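Local coordinates for protein malonyl-CoA decarboxylase (Rhodopseudomonas palustris, PDB 4KSA) that probably catalyses the decarboxylation of malonyl-CoA to acetyl-CoA and carbon dioxide, at residues I255-S267 / I292-L305. Numbering follows the deposited sequence.
Sequences IAASDATTAVFYS and IKRELPNVQTFVTL
Between Thr262 and Phe265 the chain pairs in parallel with Thr301 to Thr304, the two short strand axes running 18° apart. Ala263 bonds through both its N and its O: the N donates to Thr301 O at 3.0 Å, nearly straight at 172°, and the O accepts Val303 N. Phe265 continues the pattern, taking Val303 O through its own N and giving its O to Leu305 N.

On one face the methyl of Ala263 touches both Val299 CG1 and the Phe302 ring, CB lying 3.5 Å from Phe302 CD2; Ile292 CD1, reaching over from the end of the helix, approaches the same methyl and the far end of the Phe265 ring. Further along, Thr304 CG2 lies against Phe265 CB at 3.8 Å. On the other face Val264 has CG1 between its backbone N and carbonyl carbon (chi1 49°), which puts CG2 anti to N and alongside Leu305 CB.

This is a beta-alpha-beta crossover: strand 262-270 leads through helix 284-295 to strand 301-304, its neighbour in the mixed sheet of the C-terminal domain, while strand 230-237 flanks the first strand on its other edge.

Before the strands begin, Asn298 in the turn after the helix reaches into the 257-260 loop. Its ND2 donates to Ala257 O at 2.8 Å, in the planes of both the amide and the carbonyl, and more weakly to Ala260 O. With an alanine here both bonds go, and the 257-260 loop would probably be less firmly held to the turn after the helix. Beside Asn298, Leu296 CD1 covers Ala257 CB at 3.9 Å.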
loop_
_atom_site.group_PDB
_atom_site.type_symbol
_atom_site.label_atom_id
_atom_site.label_comp_id
_atom_site.label_asym_id
_atom_site.label_seq_id
_atom_site.Cartn_x
_atom_site.Cartn_y
_atom_site.Cartn_z
ATOM N N ILE A 255 -18.940 26.840 -5.086
ATOM C CA ILE A 255 -19.240 26.924 -3.667
ATOM C C ILE A 255 -18.360 25.929 -2.928
ATOM O O ILE A 255 -17.972 24.909 -3.487
ATOM C CB ILE A 255 -20.723 26.599 -3.382
ATOM C CG1 ILE A 255 -20.983 25.097 -3.546
ATOM C CG2 ILE A 255 -21.611 27.390 -4.334
ATOM C CD1 ILE A 255 -22.408 24.669 -3.229
ATOM N N ALA A 256 -18.024 26.231 -1.681
ATOM C CA ALA A 256 -17.193 25.330 -0.905
ATOM C C ALA A 256 -17.964 24.030 -0.775
ATOM O O ALA A 256 -19.169 24.038 -0.532
ATOM C CB ALA A 256 -16.911 25.918 0.459
ATOM N N ALA A 257 -17.261 22.916 -0.951
ATOM C CA ALA A 257 -17.863 21.590 -0.882
ATOM C C ALA A 257 -18.538 21.325 0.453
ATOM O O ALA A 257 -19.487 20.542 0.538
ATOM C CB ALA A 257 -16.798 20.525 -1.156
ATOM N N SER A 258 -18.040 21.973 1.498
ATOM C CA SER A 258 -18.602 21.794 2.827
ATOM C C SER A 258 -19.950 22.498 2.938
ATOM O O SER A 258 -20.800 22.096 3.730
ATOM C CB SER A 258 -17.627 22.331 3.873
ATOM O OG SER A 258 -17.122 23.600 3.493
ATOM N N ASP A 259 -20.139 23.543 2.131
ATOM C CA ASP A 259 -21.386 24.317 2.117
ATOM C C ASP A 259 -22.517 23.593 1.390
ATOM O O ASP A 259 -23.694 23.790 1.690
ATOM C CB ASP A 259 -21.166 25.674 1.436
ATOM C CG ASP A 259 -20.341 26.631 2.279
ATOM O OD1 ASP A 259 -19.958 27.702 1.755
ATOM O OD2 ASP A 259 -20.081 26.323 3.464
ATOM N N ALA A 260 -22.157 22.760 0.422
ATOM C CA ALA A 260 -23.151 22.034 -0.352
ATOM C C ALA A 260 -23.982 21.079 0.495
ATOM O O ALA A 260 -23.531 20.605 1.535
ATOM C CB ALA A 260 -22.463 21.273 -1.495
ATOM N N THR A 261 -25.199 20.812 0.032
ATOM C CA THR A 261 -26.122 19.906 0.708
ATOM C C THR A 261 -26.591 18.832 -0.248
ATOM O O THR A 261 -27.040 17.757 0.170
ATOM C CB THR A 261 -27.376 20.620 1.159
ATOM O OG1 THR A 261 -27.907 21.359 0.049
ATOM C CG2 THR A 261 -27.076 21.540 2.331
ATOM N N THR A 262 -26.508 19.147 -1.537
ATOM C CA THR A 262 -26.940 18.230 -2.588
ATOM C C THR A 262 -25.800 17.731 -3.467
ATOM O O THR A 262 -24.869 18.473 -3.818
ATOM C CB THR A 262 -27.965 18.896 -3.532
ATOM O OG1 THR A 262 -28.814 19.763 -2.779
ATOM C CG2 THR A 262 -28.828 17.848 -4.206
ATOM N N ALA A 263 -25.896 16.458 -3.821
ATOM C CA ALA A 263 -24.932 15.832 -4.701
ATOM C C ALA A 263 -25.708 15.539 -5.982
ATOM O O ALA A 263 -26.693 14.793 -5.957
ATOM C CB ALA A 263 -24.417 14.539 -4.079
ATOM N N VAL A 264 -25.297 16.135 -7.096
ATOM C CA VAL A 264 -26.012 15.868 -8.323
ATOM C C VAL A 264 -25.227 15.212 -9.489
ATOM O O VAL A 264 -24.330 15.797 -10.112
ATOM C CB VAL A 264 -26.740 17.135 -8.801
ATOM C CG1 VAL A 264 -25.807 18.310 -8.790
ATOM C CG2 VAL A 264 -27.306 16.909 -10.193
ATOM N N PHE A 265 -25.587 13.963 -9.756
ATOM C CA PHE A 265 -24.990 13.187 -10.823
ATOM C C PHE A 265 -25.477 13.819 -12.101
ATOM O O PHE A 265 -26.677 13.963 -12.295
ATOM C CB PHE A 265 -25.484 11.752 -10.721
ATOM C CG PHE A 265 -25.117 11.104 -9.437
ATOM C CD1 PHE A 265 -23.819 10.667 -9.221
ATOM C CD2 PHE A 265 -26.030 11.030 -8.399
ATOM C CE1 PHE A 265 -23.432 10.176 -7.993
ATOM C CE2 PHE A 265 -25.649 10.538 -7.156
ATOM C CZ PHE A 265 -24.347 10.113 -6.953
ATOM N N TYR A 266 -24.571 14.210 -12.978
ATOM C CA TYR A 266 -25.034 14.829 -14.198
ATOM C C TYR A 266 -24.397 14.222 -15.424
ATOM O O TYR A 266 -24.623 14.677 -16.549
ATOM C CB TYR A 266 -24.813 16.347 -14.134
ATOM C CG TYR A 266 -23.385 16.787 -14.149
ATOM C CD1 TYR A 266 -22.718 16.998 -15.358
ATOM C CD2 TYR A 266 -22.689 17.004 -12.955
ATOM C CE1 TYR A 266 -21.387 17.423 -15.383
ATOM C CE2 TYR A 266 -21.352 17.426 -12.969
ATOM C CZ TYR A 266 -20.712 17.635 -14.189
ATOM O OH TYR A 266 -19.409 18.055 -14.212
ATOM N N SER A 267 -23.608 13.176 -15.192
ATOM C CA SER A 267 -22.926 12.448 -16.267
ATOM C C SER A 267 -22.478 11.076 -15.814
ATOM O O SER A 267 -21.750 10.958 -14.838
ATOM C CB SER A 267 -21.701 13.209 -16.750
ATOM O OG SER A 267 -21.119 12.532 -17.846
ATOM N N ILE A 292 -19.490 9.716 -1.236
ATOM C CA ILE A 292 -19.653 11.151 -1.048
ATOM C C ILE A 292 -20.097 11.434 0.388
ATOM O O ILE A 292 -19.552 12.314 1.053
ATOM C CB ILE A 292 -20.697 11.737 -2.048
ATOM C CG1 ILE A 292 -20.193 11.551 -3.478
ATOM C CG2 ILE A 292 -20.917 13.213 -1.788
ATOM C CD1 ILE A 292 -21.171 11.983 -4.556
ATOM N N LYS A 293 -21.065 10.666 0.874
ATOM C CA LYS A 293 -21.575 10.876 2.216
ATOM C C LYS A 293 -20.501 10.803 3.292
ATOM O O LYS A 293 -20.460 11.642 4.195
ATOM C CB LYS A 293 -22.682 9.871 2.530
ATOM C CG LYS A 293 -23.380 10.131 3.856
ATOM C CD LYS A 293 -24.428 9.067 4.157
ATOM C CE LYS A 293 -23.800 7.681 4.226
ATOM N NZ LYS A 293 -24.716 6.684 4.854
ATOM N N ARG A 294 -19.621 9.813 3.212
ATOM C CA ARG A 294 -18.597 9.700 4.237
ATOM C C ARG A 294 -17.550 10.804 4.135
ATOM O O ARG A 294 -16.944 11.185 5.135
ATOM C CB ARG A 294 -17.934 8.325 4.198
ATOM C CG ARG A 294 -16.834 8.191 3.192
ATOM C CD ARG A 294 -15.882 7.084 3.609
ATOM N NE ARG A 294 -14.831 6.892 2.617
ATOM C CZ ARG A 294 -13.998 7.848 2.212
ATOM N NH1 ARG A 294 -14.089 9.075 2.719
ATOM N NH2 ARG A 294 -13.076 7.576 1.291
ATOM N N GLU A 295 -17.325 11.321 2.935
ATOM C CA GLU A 295 -16.362 12.403 2.798
ATOM C C GLU A 295 -17.014 13.726 3.219
ATOM O O GLU A 295 -16.407 14.517 3.947
ATOM C CB GLU A 295 -15.854 12.543 1.360
ATOM C CG GLU A 295 -15.036 13.819 1.171
ATOM C CD GLU A 295 -15.005 14.332 -0.255
ATOM O OE1 GLU A 295 -14.567 15.489 -0.453
ATOM O OE2 GLU A 295 -15.406 13.588 -1.180
ATOM N N LEU A 296 -18.243 13.965 2.750
ATOM C CA LEU A 296 -18.984 15.196 3.061
ATOM C C LEU A 296 -20.358 14.880 3.647
ATOM O O LEU A 296 -21.362 14.902 2.933
ATOM C CB LEU A 296 -19.183 16.038 1.798
ATOM C CG LEU A 296 -17.987 16.395 0.914
ATOM C CD1 LEU A 296 -18.483 17.095 -0.342
ATOM C CD2 LEU A 296 -17.020 17.275 1.672
ATOM N N PRO A 297 -20.423 14.594 4.957
ATOM C CA PRO A 297 -21.697 14.272 5.623
ATOM C C PRO A 297 -22.693 15.420 5.569
ATOM O O PRO A 297 -23.842 15.277 5.990
ATOM C CB PRO A 297 -21.268 13.940 7.049
ATOM C CG PRO A 297 -20.046 14.817 7.240
ATOM C CD PRO A 297 -19.314 14.643 5.929
ATOM N N ASN A 298 -22.224 16.554 5.046
ATOM C CA ASN A 298 -23.015 17.771 4.896
ATOM C C ASN A 298 -23.900 17.740 3.648
ATOM O O ASN A 298 -24.395 18.780 3.206
ATOM C CB ASN A 298 -22.077 18.982 4.823
ATOM C CG ASN A 298 -20.976 18.807 3.784
ATOM O OD1 ASN A 298 -20.191 17.861 3.856
ATOM N ND2 ASN A 298 -20.914 19.721 2.815
ATOM N N VAL A 299 -24.093 16.544 3.091
ATOM C CA VAL A 299 -24.902 16.342 1.889
ATOM C C VAL A 299 -25.993 15.316 2.179
ATOM O O VAL A 299 -25.699 14.139 2.365
ATOM C CB VAL A 299 -24.015 15.842 0.731
ATOM C CG1 VAL A 299 -24.825 15.750 -0.552
ATOM C CG2 VAL A 299 -22.824 16.776 0.553
ATOM N N GLN A 300 -27.249 15.767 2.208
ATOM C CA GLN A 300 -28.391 14.890 2.515
ATOM C C GLN A 300 -29.151 14.348 1.309
ATOM O O GLN A 300 -29.653 13.225 1.339
ATOM C CB GLN A 300 -29.409 15.620 3.410
ATOM C CG GLN A 300 -28.868 16.167 4.727
ATOM C CD GLN A 300 -28.303 15.084 5.620
ATOM O OE1 GLN A 300 -29.014 14.166 6.046
ATOM N NE2 GLN A 300 -27.009 15.184 5.908
ATOM N N THR A 301 -29.264 15.153 0.259
ATOM C CA THR A 301 -29.996 14.716 -0.926
ATOM C C THR A 301 -29.112 14.238 -2.081
ATOM O O THR A 301 -28.156 14.917 -2.490
ATOM C CB THR A 301 -30.933 15.836 -1.445
ATOM O OG1 THR A 301 -30.146 16.938 -1.915
ATOM C CG2 THR A 301 -31.869 16.313 -0.323
ATOM N N PHE A 302 -29.448 13.058 -2.597
ATOM C CA PHE A 302 -28.718 12.468 -3.708
ATOM C C PHE A 302 -29.641 12.315 -4.910
ATOM O O PHE A 302 -30.487 11.418 -4.971
ATOM C CB PHE A 302 -28.113 11.141 -3.262
ATOM C CG PHE A 302 -27.125 11.299 -2.148
ATOM C CD1 PHE A 302 -27.494 11.051 -0.829
ATOM C CD2 PHE A 302 -25.840 11.771 -2.408
ATOM C CE1 PHE A 302 -26.600 11.275 0.219
ATOM C CE2 PHE A 302 -24.936 12.000 -1.365
ATOM C CZ PHE A 302 -25.321 11.751 -0.049
ATOM N N VAL A 303 -29.453 13.214 -5.868
ATOM C CA VAL A 303 -30.293 13.276 -7.056
ATOM C C VAL A 303 -29.502 13.412 -8.353
ATOM O O VAL A 303 -28.372 13.889 -8.342
ATOM C CB VAL A 303 -31.215 14.506 -6.961
ATOM C CG1 VAL A 303 -30.385 15.792 -7.138
ATOM C CG2 VAL A 303 -32.300 14.422 -8.001
ATOM N N THR A 304 -30.098 13.025 -9.475
ATOM C CA THR A 304 -29.406 13.159 -10.759
ATOM C C THR A 304 -30.073 14.227 -11.620
ATOM O O THR A 304 -31.061 14.823 -11.221
ATOM C CB THR A 304 -29.426 11.845 -11.564
ATOM O OG1 THR A 304 -30.725 11.659 -12.135
ATOM C CG2 THR A 304 -29.116 10.664 -10.663
ATOM N N LEU A 305 -29.504 14.477 -12.790
ATOM C CA LEU A 305 -30.061 15.419 -13.758
ATOM C C LEU A 305 -29.779 14.707 -15.071
ATOM O O LEU A 305 -28.897 15.086 -15.847
ATOM C CB LEU A 305 -29.356 16.777 -13.741
ATOM C CG LEU A 305 -30.244 17.972 -14.125
ATOM C CD1 LEU A 305 -29.388 19.093 -14.683
ATOM C CD2 LEU A 305 -31.272 17.565 -15.168
#